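Side-chain contacts in rhamnosidase B (Bacillus sp., PDB 2OKX), which is a glycoside hydrolase family 78 alpha-L-rhamnosidase that cleaves terminal alpha-L-rhamnose from glycosides, probably with inversion at the anomeric carbon: residues A[875-880]-A[899-904]; A[915-918]-A[924-927]; A[927-932]-A[937-942]. One frame throughout, in Å; residues are numbered along the deposited sequence. Where two conformers were deposited one is given.

Interaction 1: A[875-880]-A[899-904]; sequences SILGVK and TWAEGV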
ATOM      1  N   SER A 875     -24.530 -13.379  -5.474  1.00 18.81           N
ATOM      2  CA  SER A 875     -25.485 -14.046  -4.599  1.00 18.23           C
ATOM      3  C   SER A 875     -26.917 -13.525  -4.640  1.00 18.81           C
ATOM      4  O   SER A 875     -27.863 -14.306  -4.541  1.00 20.15           O
ATOM      5  CB  SER A 875     -24.986 -13.990  -3.153  1.00 17.70           C
ATOM      6  OG  SER A 875     -23.862 -14.831  -2.961  1.00 20.31           O
ATOM      7  N   ILE A 876     -27.071 -12.212  -4.789  1.00 17.44           N
ATOM      8  CA  ILE A 876     -28.385 -11.564  -4.772  1.00 15.98           C
ATOM      9  C   ILE A 876     -29.004 -11.294  -6.142  1.00 16.66           C
ATOM     10  O   ILE A 876     -30.101 -11.775  -6.437  1.00 17.58           O
ATOM     11  CB  ILE A 876     -28.295 -10.229  -3.984  1.00 16.62           C
ATOM     12  CG1 ILE A 876     -27.570 -10.469  -2.656  1.00 15.94           C
ATOM     13  CG2 ILE A 876     -29.680  -9.657  -3.737  1.00 13.95           C
ATOM     14  CD1 ILE A 876     -28.210 -11.515  -1.769  1.00 16.55           C
ATOM     15  N   LEU A 877     -28.326 -10.507  -6.971  1.00 15.00           N
ATOM     16  CA  LEU A 877     -28.846 -10.226  -8.305  1.00 15.88           C
ATOM     17  C   LEU A 877     -29.051 -11.581  -8.990  1.00 17.53           C
ATOM     18  O   LEU A 877     -30.015 -11.774  -9.735  1.00 17.32           O
ATOM     19  CB  LEU A 877     -27.853  -9.390  -9.106  1.00 12.25           C
ATOM     20  CG  LEU A 877     -28.321  -9.019 -10.515  1.00 13.77           C
ATOM     21  CD1 LEU A 877     -29.573  -8.132 -10.451  1.00 13.35           C
ATOM     22  CD2 LEU A 877     -27.189  -8.296 -11.227  1.00 15.85           C
ATOM     23  N   GLY A 878     -28.123 -12.501  -8.737  1.00 17.92           N
ATOM     24  CA  GLY A 878     -28.227 -13.846  -9.281  1.00 17.76           C
ATOM     25  C   GLY A 878     -27.317 -14.262 -10.421  1.00 17.59           C
ATOM     26  O   GLY A 878     -27.527 -15.323 -11.003  1.00 19.41           O
ATOM     27  N   VAL A 879     -26.302 -13.465 -10.740  1.00 16.90           N
ATOM     28  CA  VAL A 879     -25.410 -13.803 -11.850  1.00 17.35           C
ATOM     29  C   VAL A 879     -24.175 -14.596 -11.439  1.00 17.35           C
ATOM     30  O   VAL A 879     -23.339 -14.101 -10.684  1.00 17.00           O
ATOM     31  CB  VAL A 879     -24.930 -12.534 -12.594  1.00 17.49           C
ATOM     32  CG1 VAL A 879     -24.037 -12.924 -13.770  1.00 17.21           C
ATOM     33  CG2 VAL A 879     -26.123 -11.727 -13.079  1.00 17.11           C
ATOM     34  N   LYS A 880     -24.061 -15.820 -11.949  1.00 15.71           N
ATOM     35  CA  LYS A 880     -22.916 -16.675 -11.654  1.00 18.62           C
ATOM     36  C   LYS A 880     -22.350 -17.324 -12.915  1.00 18.46           C
ATOM     37  O   LYS A 880     -23.096 -17.672 -13.831  1.00 19.16           O
ATOM     38  CB  LYS A 880     -23.306 -17.781 -10.672  1.00 19.50           C
ATOM     39  CG  LYS A 880     -23.510 -17.319  -9.241  1.00 22.42           C
ATOM     40  CD  LYS A 880     -23.755 -18.512  -8.330  1.00 25.08           C
ATOM     41  CE  LYS A 880     -23.897 -18.095  -6.881  1.00 26.97           C
ATOM     42  NZ  LYS A 880     -24.109 -19.281  -6.009  1.00 29.88           N
ATOM     43  N   THR A 899     -37.337  -5.609  -3.120  1.00 17.65           N
ATOM     44  CA  THR A 899     -38.482  -5.588  -4.030  1.00 19.21           C
ATOM     45  C   THR A 899     -38.030  -5.561  -5.488  1.00 18.91           C
ATOM     46  O   THR A 899     -38.780  -5.943  -6.388  1.00 17.70           O
ATOM     47  CB  THR A 899     -39.415  -4.393  -3.751  1.00 19.97           C
ATOM     48  OG1 THR A 899     -38.672  -3.172  -3.801  1.00 21.83           O
ATOM     49  CG2 THR A 899     -40.053  -4.539  -2.382  1.00 20.05           C
ATOM     50  N   TRP A 900     -36.800  -5.110  -5.713  1.00 17.16           N
ATOM     51  CA  TRP A 900     -36.232  -5.065  -7.059  1.00 17.61           C
ATOM     52  C   TRP A 900     -34.721  -4.929  -6.999  1.00 17.69           C
ATOM     53  O   TRP A 900     -34.160  -4.549  -5.973  1.00 17.70           O
ATOM     54  CB  TRP A 900     -36.814  -3.907  -7.889  1.00 17.62           C
ATOM     55  CG  TRP A 900     -36.540  -2.521  -7.347  1.00 18.30           C
ATOM     56  CD1 TRP A 900     -37.327  -1.807  -6.490  1.00 19.11           C
ATOM     57  CD2 TRP A 900     -35.385  -1.705  -7.604  1.00 17.55           C
ATOM     58  NE1 TRP A 900     -36.737  -0.598  -6.196  1.00 18.59           N
ATOM     59  CE2 TRP A 900     -35.544  -0.510  -6.864  1.00 16.26           C
ATOM     60  CE3 TRP A 900     -34.232  -1.870  -8.384  1.00 15.69           C
ATOM     61  CZ2 TRP A 900     -34.592   0.518  -6.880  1.00 17.38           C
ATOM     62  CZ3 TRP A 900     -33.280  -0.843  -8.401  1.00 16.31           C
ATOM     63  CH2 TRP A 900     -33.468   0.332  -7.653  1.00 16.11           C
ATOM     64  N   ALA A 901     -34.067  -5.271  -8.103  1.00 15.66           N
ATOM     65  CA  ALA A 901     -32.616  -5.164  -8.214  1.00 14.92           C
ATOM     66  C   ALA A 901     -32.249  -5.267  -9.682  1.00 16.92           C
ATOM     67  O   ALA A 901     -32.999  -5.830 -10.487  1.00 16.20           O
ATOM     68  CB  ALA A 901     -31.930  -6.269  -7.426  1.00 17.16           C
ATOM     69  N   GLU A 902     -31.103  -4.709 -10.038  1.00 14.24           N
ATOM     70  CA  GLU A 902     -30.645  -4.766 -11.416  1.00 16.06           C
ATOM     71  C   GLU A 902     -29.146  -4.513 -11.447  1.00 17.22           C
ATOM     72  O   GLU A 902     -28.594  -3.873 -10.553  1.00 16.38           O
ATOM     73  CB  GLU A 902     -31.396  -3.741 -12.267  1.00 17.44           C
ATOM     74  CG  GLU A 902     -31.323  -2.323 -11.745  1.00 19.99           C
ATOM     75  CD  GLU A 902     -32.479  -1.479 -12.233  1.00 23.61           C
ATOM     76  OE1 GLU A 902     -32.224  -0.393 -12.794  1.00 23.73           O
ATOM     77  OE2 GLU A 902     -33.646  -1.902 -12.050  1.00 22.49           O
ATOM     78  N   GLY A 903     -28.482  -5.034 -12.467  1.00 16.06           N
ATOM     79  CA  GLY A 903     -27.052  -4.847 -12.548  1.00 14.77           C
ATOM     80  C   GLY A 903     -26.507  -5.392 -13.844  1.00 16.51           C
ATOM     81  O   GLY A 903     -27.253  -5.919 -14.676  1.00 14.41           O
ATOM     82  N   VAL A 904     -25.196  -5.271 -13.993  1.00 14.22           N
ATOM     83  CA  VAL A 904     -24.497  -5.707 -15.184  1.00 16.05           C
ATOM     84  C   VAL A 904     -23.161  -6.301 -14.767  1.00 17.71           C
ATOM     85  O   VAL A 904     -22.454  -5.733 -13.931  1.00 15.81           O
ATOM     86  CB  VAL A 904     -24.235  -4.504 -16.118  1.00 15.83           C
ATOM     87  CG1 VAL A 904     -23.484  -4.956 -17.374  1.00 15.37           C
ATOM     88  CG2 VAL A 904     -25.558  -3.835 -16.478  1.00 17.30           C
TER

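Interaction 2: A[915-918]-A[924-927]; sequences VSWE and KLKL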
ATOM      1  N   VAL A 915     -28.952  -8.033 -15.941  1.00 17.33           N
ATOM      2  CA  VAL A 915     -30.108  -8.651 -15.305  1.00 15.36           C
ATOM      3  C   VAL A 915     -30.901  -7.650 -14.477  1.00 16.38           C
ATOM      4  O   VAL A 915     -30.332  -6.816 -13.778  1.00 15.50           O
ATOM      5  CB  VAL A 915     -29.677  -9.804 -14.366  1.00 16.95           C
ATOM      6  CG1 VAL A 915     -30.867 -10.293 -13.548  1.00 16.12           C
ATOM      7  CG2 VAL A 915     -29.086 -10.947 -15.182  1.00 17.96           C
ATOM      8  N   SER A 916     -32.221  -7.724 -14.569  1.00 16.39           N
ATOM      9  CA  SER A 916     -33.067  -6.853 -13.769  1.00 16.79           C
ATOM     10  C   SER A 916     -34.295  -7.647 -13.361  1.00 19.37           C
ATOM     11  O   SER A 916     -34.795  -8.473 -14.133  1.00 18.33           O
ATOM     12  CB  SER A 916     -33.493  -5.617 -14.563  1.00 17.74           C
ATOM     13  OG  SER A 916     -34.416  -5.953 -15.585  1.00 18.65           O
ATOM     14  N   TRP A 917     -34.766  -7.425 -12.139  1.00 15.51           N
ATOM     15  CA  TRP A 917     -35.963  -8.098 -11.676  1.00 16.28           C
ATOM     16  C   TRP A 917     -36.677  -7.277 -10.621  1.00 16.53           C
ATOM     17  O   TRP A 917     -36.081  -6.416  -9.977  1.00 14.67           O
ATOM     18  CB  TRP A 917     -35.666  -9.515 -11.136  1.00 14.82           C
ATOM     19  CG  TRP A 917     -34.523  -9.661 -10.159  1.00 16.13           C
ATOM     20  CD1 TRP A 917     -33.302 -10.231 -10.407  1.00 16.90           C
ATOM     21  CD2 TRP A 917     -34.520  -9.310  -8.766  1.00 15.40           C
ATOM     22  NE1 TRP A 917     -32.546 -10.263  -9.258  1.00 15.93           N
ATOM     23  CE2 TRP A 917     -33.269  -9.704  -8.236  1.00 17.06           C
ATOM     24  CE3 TRP A 917     -35.453  -8.700  -7.915  1.00 17.44           C
ATOM     25  CZ2 TRP A 917     -32.926  -9.508  -6.892  1.00 17.49           C
ATOM     26  CZ3 TRP A 917     -35.110  -8.502  -6.576  1.00 17.60           C
ATOM     27  CH2 TRP A 917     -33.858  -8.905  -6.081  1.00 17.18           C
ATOM     28  N   GLU A 918     -37.970  -7.529 -10.475  1.00 16.52           N
ATOM     29  CA  GLU A 918     -38.771  -6.839  -9.480  1.00 18.26           C
ATOM     30  C   GLU A 918     -40.043  -7.634  -9.245  1.00 18.14           C
ATOM     31  O   GLU A 918     -40.526  -8.318 -10.148  1.00 16.78           O
ATOM     32  CB  GLU A 918     -39.119  -5.431  -9.961  1.00 22.69           C
ATOM     33  CG  GLU A 918     -40.187  -5.363 -11.027  1.00 29.57           C
ATOM     34  CD  GLU A 918     -40.446  -3.940 -11.479  1.00 34.26           C
ATOM     35  OE1 GLU A 918     -39.598  -3.385 -12.206  1.00 37.43           O
ATOM     36  OE2 GLU A 918     -41.489  -3.369 -11.096  1.00 36.38           O
ATOM     37  N   LYS A 924     -44.540 -13.208  -7.201  1.00 20.11           N
ATOM     38  CA  LYS A 924     -44.379 -13.172  -8.648  1.00 20.38           C
ATOM     39  C   LYS A 924     -43.363 -12.135  -9.114  1.00 19.36           C
ATOM     40  O   LYS A 924     -43.507 -10.943  -8.847  1.00 19.46           O
ATOM     41  CB  LYS A 924     -45.734 -12.912  -9.307  1.00 21.59           C
ATOM     42  CG  LYS A 924     -45.716 -12.973 -10.826  1.00 22.98           C
ATOM     43  CD  LYS A 924     -47.124 -12.809 -11.383  1.00 26.01           C
ATOM     44  CE  LYS A 924     -47.123 -12.830 -12.904  1.00 29.25           C
ATOM     45  NZ  LYS A 924     -48.505 -12.771 -13.460  1.00 34.61           N
ATOM     46  N   LEU A 925     -42.344 -12.604  -9.823  1.00 19.87           N
ATOM     47  CA  LEU A 925     -41.285 -11.740 -10.333  1.00 20.83           C
ATOM     48  C   LEU A 925     -41.367 -11.487 -11.826  1.00 21.93           C
ATOM     49  O   LEU A 925     -41.955 -12.263 -12.579  1.00 23.13           O
ATOM     50  CB  LEU A 925     -39.908 -12.365 -10.082  1.00 20.54           C
ATOM     51  CG  LEU A 925     -39.136 -12.294  -8.770  1.00 23.86           C
ATOM     52  CD1 LEU A 925     -37.878 -13.149  -8.909  1.00 24.25           C
ATOM     53  CD2 LEU A 925     -38.763 -10.855  -8.447  1.00 19.53           C
ATOM     54  N   LYS A 926     -40.752 -10.386 -12.237  1.00 20.00           N
ATOM     55  CA  LYS A 926     -40.622 -10.029 -13.637  1.00 19.84           C
ATOM     56  C   LYS A 926     -39.092 -10.015 -13.720  1.00 19.85           C
ATOM     57  O   LYS A 926     -38.436  -9.368 -12.897  1.00 17.02           O
ATOM     58  CB  LYS A 926     -41.170  -8.633 -13.910  1.00 24.22           C
ATOM     59  CG  LYS A 926     -41.283  -8.313 -15.385  1.00 30.86           C
ATOM     60  CD  LYS A 926     -41.053  -6.835 -15.660  1.00 35.31           C
ATOM     61  CE  LYS A 926     -41.960  -5.943 -14.829  1.00 36.77           C
ATOM     62  NZ  LYS A 926     -41.682  -4.500 -15.094  1.00 38.21           N
ATOM     63  N   LEU A 927     -38.524 -10.730 -14.684  1.00 17.27           N
ATOM     64  CA  LEU A 927     -37.073 -10.813 -14.819  1.00 15.32           C
ATOM     65  C   LEU A 927     -36.622 -10.649 -16.265  1.00 18.08           C
ATOM     66  O   LEU A 927     -37.187 -11.264 -17.165  1.00 16.31           O
ATOM     67  CB  LEU A 927     -36.591 -12.171 -14.282  1.00 16.86           C
ATOM     68  CG  LEU A 927     -35.161 -12.639 -14.581  1.00 17.21           C
ATOM     69  CD1 LEU A 927     -34.174 -11.773 -13.821  1.00 19.07           C
ATOM     70  CD2 LEU A 927     -34.994 -14.103 -14.170  1.00 17.97           C
TER

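Interaction 3: A[927-932]-A[937-942]; sequences LRIEAP and VNVTLP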
ATOM      1  N   LEU A 927     -38.524 -10.730 -14.684  1.00 17.27           N
ATOM      2  CA  LEU A 927     -37.073 -10.813 -14.819  1.00 15.32           C
ATOM      3  C   LEU A 927     -36.622 -10.649 -16.265  1.00 18.08           C
ATOM      4  O   LEU A 927     -37.187 -11.264 -17.165  1.00 16.31           O
ATOM      5  CB  LEU A 927     -36.591 -12.171 -14.282  1.00 16.86           C
ATOM      6  CG  LEU A 927     -35.161 -12.639 -14.581  1.00 17.21           C
ATOM      7  CD1 LEU A 927     -34.174 -11.773 -13.821  1.00 19.07           C
ATOM      8  CD2 LEU A 927     -34.994 -14.103 -14.170  1.00 17.97           C
ATOM      9  N   ARG A 928     -35.603  -9.817 -16.477  1.00 15.46           N
ATOM     10  CA  ARG A 928     -35.054  -9.581 -17.808  1.00 15.11           C
ATOM     11  C   ARG A 928     -33.566  -9.940 -17.778  1.00 16.99           C
ATOM     12  O   ARG A 928     -32.843  -9.585 -16.837  1.00 15.13           O
ATOM     13  CB  ARG A 928     -35.221  -8.107 -18.195  0.50 15.65           C
ATOM     14  CG  ARG A 928     -34.694  -7.746 -19.583  0.50 15.45           C
ATOM     15  CD  ARG A 928     -34.627  -6.229 -19.759  0.50 17.03           C
ATOM     16  NE  ARG A 928     -34.164  -5.828 -21.088  0.50 17.01           N
ATOM     17  CZ  ARG A 928     -34.920  -5.834 -22.182  0.50 16.38           C
ATOM     18  NH1 ARG A 928     -36.189  -6.222 -22.121  0.50 16.71           N
ATOM     19  NH2 ARG A 928     -34.406  -5.442 -23.341  0.50 16.84           N
ATOM     20  N   ILE A 929     -33.121 -10.649 -18.810  1.00 13.88           N
ATOM     21  CA  ILE A 929     -31.735 -11.074 -18.932  1.00 15.90           C
ATOM     22  C   ILE A 929     -31.259 -10.725 -20.339  1.00 17.82           C
ATOM     23  O   ILE A 929     -31.938 -11.025 -21.321  1.00 17.85           O
ATOM     24  CB  ILE A 929     -31.609 -12.606 -18.754  1.00 16.08           C
ATOM     25  CG1 ILE A 929     -32.095 -13.014 -17.362  1.00 16.64           C
ATOM     26  CG2 ILE A 929     -30.161 -13.047 -18.967  1.00 15.60           C
ATOM     27  CD1 ILE A 929     -32.347 -14.509 -17.224  1.00 18.10           C
ATOM     28  N   GLU A 930     -30.100 -10.089 -20.438  1.00 17.11           N
ATOM     29  CA  GLU A 930     -29.552  -9.738 -21.739  1.00 18.98           C
ATOM     30  C   GLU A 930     -28.112 -10.224 -21.778  1.00 18.38           C
ATOM     31  O   GLU A 930     -27.329  -9.953 -20.866  1.00 17.95           O
ATOM     32  CB  GLU A 930     -29.620  -8.223 -21.955  1.00 23.31           C
ATOM     33  CG  GLU A 930     -29.374  -7.801 -23.393  1.00 32.60           C
ATOM     34  CD  GLU A 930     -29.869  -6.392 -23.687  1.00 38.78           C
ATOM     35  OE1 GLU A 930     -29.893  -6.014 -24.880  1.00 39.78           O
ATOM     36  OE2 GLU A 930     -30.232  -5.667 -22.728  1.00 42.14           O
ATOM     37  N   ALA A 931     -27.762 -10.958 -22.828  1.00 17.21           N
ATOM     38  CA  ALA A 931     -26.407 -11.481 -22.953  1.00 18.74           C
ATOM     39  C   ALA A 931     -26.095 -11.810 -24.408  1.00 19.76           C
ATOM     40  O   ALA A 931     -26.997 -11.881 -25.233  1.00 18.93           O
ATOM     41  CB  ALA A 931     -26.259 -12.730 -22.098  1.00 21.41           C
ATOM     42  N   PRO A 932     -24.804 -11.988 -24.738  1.00 22.01           N
ATOM     43  CA  PRO A 932     -24.401 -12.316 -26.111  1.00 21.96           C
ATOM     44  C   PRO A 932     -25.069 -13.628 -26.526  1.00 22.35           C
ATOM     45  O   PRO A 932     -25.202 -14.540 -25.716  1.00 21.70           O
ATOM     46  CB  PRO A 932     -22.884 -12.428 -26.002  1.00 22.64           C
ATOM     47  CG  PRO A 932     -22.557 -11.411 -24.940  1.00 22.36           C
ATOM     48  CD  PRO A 932     -23.622 -11.707 -23.899  1.00 20.01           C
ATOM     49  N   VAL A 937     -27.750 -19.632 -21.245  1.00 18.30           N
ATOM     50  CA  VAL A 937     -28.270 -19.103 -19.987  1.00 18.52           C
ATOM     51  C   VAL A 937     -29.216 -20.080 -19.301  1.00 19.25           C
ATOM     52  O   VAL A 937     -30.204 -20.507 -19.892  1.00 20.39           O
ATOM     53  CB  VAL A 937     -29.040 -17.788 -20.220  1.00 18.42           C
ATOM     54  CG1 VAL A 937     -29.547 -17.230 -18.889  1.00 18.00           C
ATOM     55  CG2 VAL A 937     -28.142 -16.777 -20.930  1.00 17.57           C
ATOM     56  N   ASN A 938     -28.909 -20.429 -18.054  1.00 17.34           N
ATOM     57  CA  ASN A 938     -29.760 -21.325 -17.277  1.00 19.27           C
ATOM     58  C   ASN A 938     -30.484 -20.453 -16.252  1.00 19.40           C
ATOM     59  O   ASN A 938     -29.841 -19.800 -15.433  1.00 20.75           O
ATOM     60  CB  ASN A 938     -28.905 -22.374 -16.567  1.00 21.32           C
ATOM     61  CG  ASN A 938     -28.035 -23.154 -17.528  1.00 27.97           C
ATOM     62  OD1 ASN A 938     -28.534 -23.780 -18.469  1.00 27.68           O
ATOM     63  ND2 ASN A 938     -26.726 -23.122 -17.302  1.00 28.97           N
ATOM     64  N   VAL A 939     -31.812 -20.437 -16.295  1.00 18.30           N
ATOM     65  CA  VAL A 939     -32.593 -19.604 -15.381  1.00 19.06           C
ATOM     66  C   VAL A 939     -33.352 -20.380 -14.313  1.00 19.66           C
ATOM     67  O   VAL A 939     -34.069 -21.332 -14.619  1.00 20.15           O
ATOM     68  CB  VAL A 939     -33.632 -18.756 -16.151  1.00 18.31           C
ATOM     69  CG1 VAL A 939     -34.345 -17.799 -15.189  1.00 18.41           C
ATOM     70  CG2 VAL A 939     -32.956 -17.990 -17.269  1.00 19.84           C
ATOM     71  N   THR A 940     -33.208 -19.955 -13.061  1.00 17.85           N
ATOM     72  CA  THR A 940     -33.898 -20.596 -11.948  1.00 17.08           C
ATOM     73  C   THR A 940     -34.514 -19.536 -11.036  1.00 19.37           C
ATOM     74  O   THR A 940     -33.793 -18.803 -10.360  1.00 16.45           O
ATOM     75  CB  THR A 940     -32.940 -21.443 -11.071  1.00 18.16           C
ATOM     76  OG1 THR A 940     -32.246 -22.397 -11.880  1.00 20.22           O
ATOM     77  CG2 THR A 940     -33.725 -22.187  -9.998  1.00 19.14           C
ATOM     78  N   LEU A 941     -35.838 -19.442 -11.017  1.00 16.99           N
ATOM     79  CA  LEU A 941     -36.480 -18.480 -10.131  1.00 17.73           C
ATOM     80  C   LEU A 941     -36.330 -19.015  -8.708  1.00 19.16           C
ATOM     81  O   LEU A 941     -36.273 -20.229  -8.497  1.00 19.35           O
ATOM     82  CB  LEU A 941     -37.958 -18.327 -10.483  1.00 17.25           C
ATOM     83  CG  LEU A 941     -38.245 -17.716 -11.856  1.00 17.48           C
ATOM     84  CD1 LEU A 941     -39.742 -17.523 -12.012  1.00 17.48           C
ATOM     85  CD2 LEU A 941     -37.521 -16.369 -11.986  1.00 18.97           C
ATOM     86  N   PRO A 942     -36.246 -18.117  -7.713  1.00 19.19           N
ATOM     87  CA  PRO A 942     -36.097 -18.541  -6.316  1.00 20.84           C
ATOM     88  C   PRO A 942     -37.265 -19.377  -5.794  1.00 20.16           C
ATOM     89  O   PRO A 942     -38.368 -19.340  -6.342  1.00 18.21           O
ATOM     90  CB  PRO A 942     -35.920 -17.216  -5.570  1.00 18.77           C
ATOM     91  CG  PRO A 942     -36.673 -16.245  -6.413  1.00 19.31           C
ATOM     92  CD  PRO A 942     -36.287 -16.649  -7.815  1.00 20.04           C
TER

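Interaction 1: A[875-880]-A[899-904]
The flat groups are two successive peptide planes of strand 900-904, and L877 lies over one face of each. Its CD1 sits above the peptide joining A901 and E902, 4.0 Å from A901 C and 3.8 Å from E902 N. Its CD2 stands over the next peptide, 3.7 Å from G903 N. The edges of these peptides are used within the sheet. A901 O accepts a probable hydrogen bond from W917 N, and G903 N probably donates one to V915 O.

L877 is the one side chain of 875-880 that makes this contact. Its CG is turned opposite the backbone N (chi1 -179°), and chi2 of 63° spreads the two methyls along the strand. CD1 also reaches E902 CA at 3.7 Å. CD2 meets G903 CA at the same distance, where glycine offers only hydrogens. The CB of A901 points toward 875-880 and lies 4.3 Å from CD1 of L877. The CB of E902 points away from 875-880, and OE1 makes a salt bridge with R540.

The backbones stay apart, with 6.3 Å between the nearest CA atoms, those of L877 and A901. L877 lies where helix 868-876 gives way to strand 879-881, and G878, with a positive phi of 106°, helps turn the chain. The contact packs the end of this helix against the five-stranded sheet of the C-terminal beta domain, where the two join. The carbonyl O of L877 accepts a hydrogen bond from W917 NE1, which ties the turn to the same sheet.

The contact between the two segments is apolar, small and buried. Methyl groups over peptide faces give dispersion and close fit but little directional force. The fit probably depends on shape, while the bond to W917 probably helps to hold the turn.

Interaction 2: A[915-918]-A[924-927]
L927 rests its CD1 methyl against both V915 and W917 of the facing strand. It is 3.6 Å from V915 CG1 and 3.8 Å from W917 CD1, near the plane of the indole and at its edge. The same L927 CD1 is closer still to S916 O, at 3.4 Å. The CG of L927 is swung away from the backbone N (chi1 167°), and this carries CD1 across to 915-918. L927 meets the five-membered part of the indole, and L925 the six-membered part. L925 CD2 approaches W917 CE3 obliquely at 4.0 Å, and also lies 3.5 Å from E918 O.

The backbones form an antiparallel pair. E918 and K926 are a hydrogen-bonded pair, with K926 N to E918 O at 2.9 Å and E918 N to K926 O at 3.1 Å. W917 and L927 are the adjoining non-hydrogen-bonded pair.

On the other face of the sheet, E918 and K926 run side by side. The lysine chain bends so that NZ comes 3.7 Å from E918 OE1, a long salt bridge at the partly exposed surface.

The strands belong to the beta hairpin of 912-921 and 924-932. Strand 900-906 flanks it beside 912-921, and strand 946-954 runs parallel to 924-932 on its far side.

Interaction 3: A[927-932]-A[937-942]
I929 keeps its CG1 beside the backbone N (chi1 -61°) and extends beyond it (chi2 165°), which carries CD1 out toward V939. V939 holds CG1 opposite its own N (chi1 -175°), which sends its two methyls to different partners. V939 CG2 meets I929 CD1 tip to tip at 3.5 Å. V939 CG1 meets L927 CD2, also tip to tip, at 3.9 Å.

The same CD2 of L927 serves L941. The two leucines slide past each other in opposite directions, with their CD2 atoms 4.0 Å apart. At the other end, I929 CG2 lies 4.2 Å from V937 CG1.

The strands run nearly antiparallel, but their axes come no closer than 10.1 Å. They are strands of two different sheets, 924-932 in the larger and 936-939 in the small one with 888-891. Side chains from the two sheets meet between the layers, as in a beta sandwich. I891 of the small sheet also packs against I929 and V937. The CB of N938 points away from 927-932, and ND2 makes a hydrogen bond with D890 OD2.

All the groups that meet are aliphatic. Cohesion between the layers here probably comes from the hydrophobic effect and dispersion.

Overall arrangement
From the N terminus, helix 868-876 leads into the C-terminal beta domain. Interaction 1 closes the loop from 877 through strands 879-881 and 888-891 to strand 900-904. Interaction 2 then closes the short hairpin between 915-918 and 924-927. Interaction 3 begins on L927, where interaction 2 ends, and closes the turn to 937-942. The three follow in series, and none nests in or crosses another. Interactions 1 and 2 touch through the pairing of strands 900-906 and 912-921. Interaction 2 passes to interaction 3 along strand 924-932. Together they tie the two sheets together as a sandwich and dock the end of helix 868-876 on the larger one.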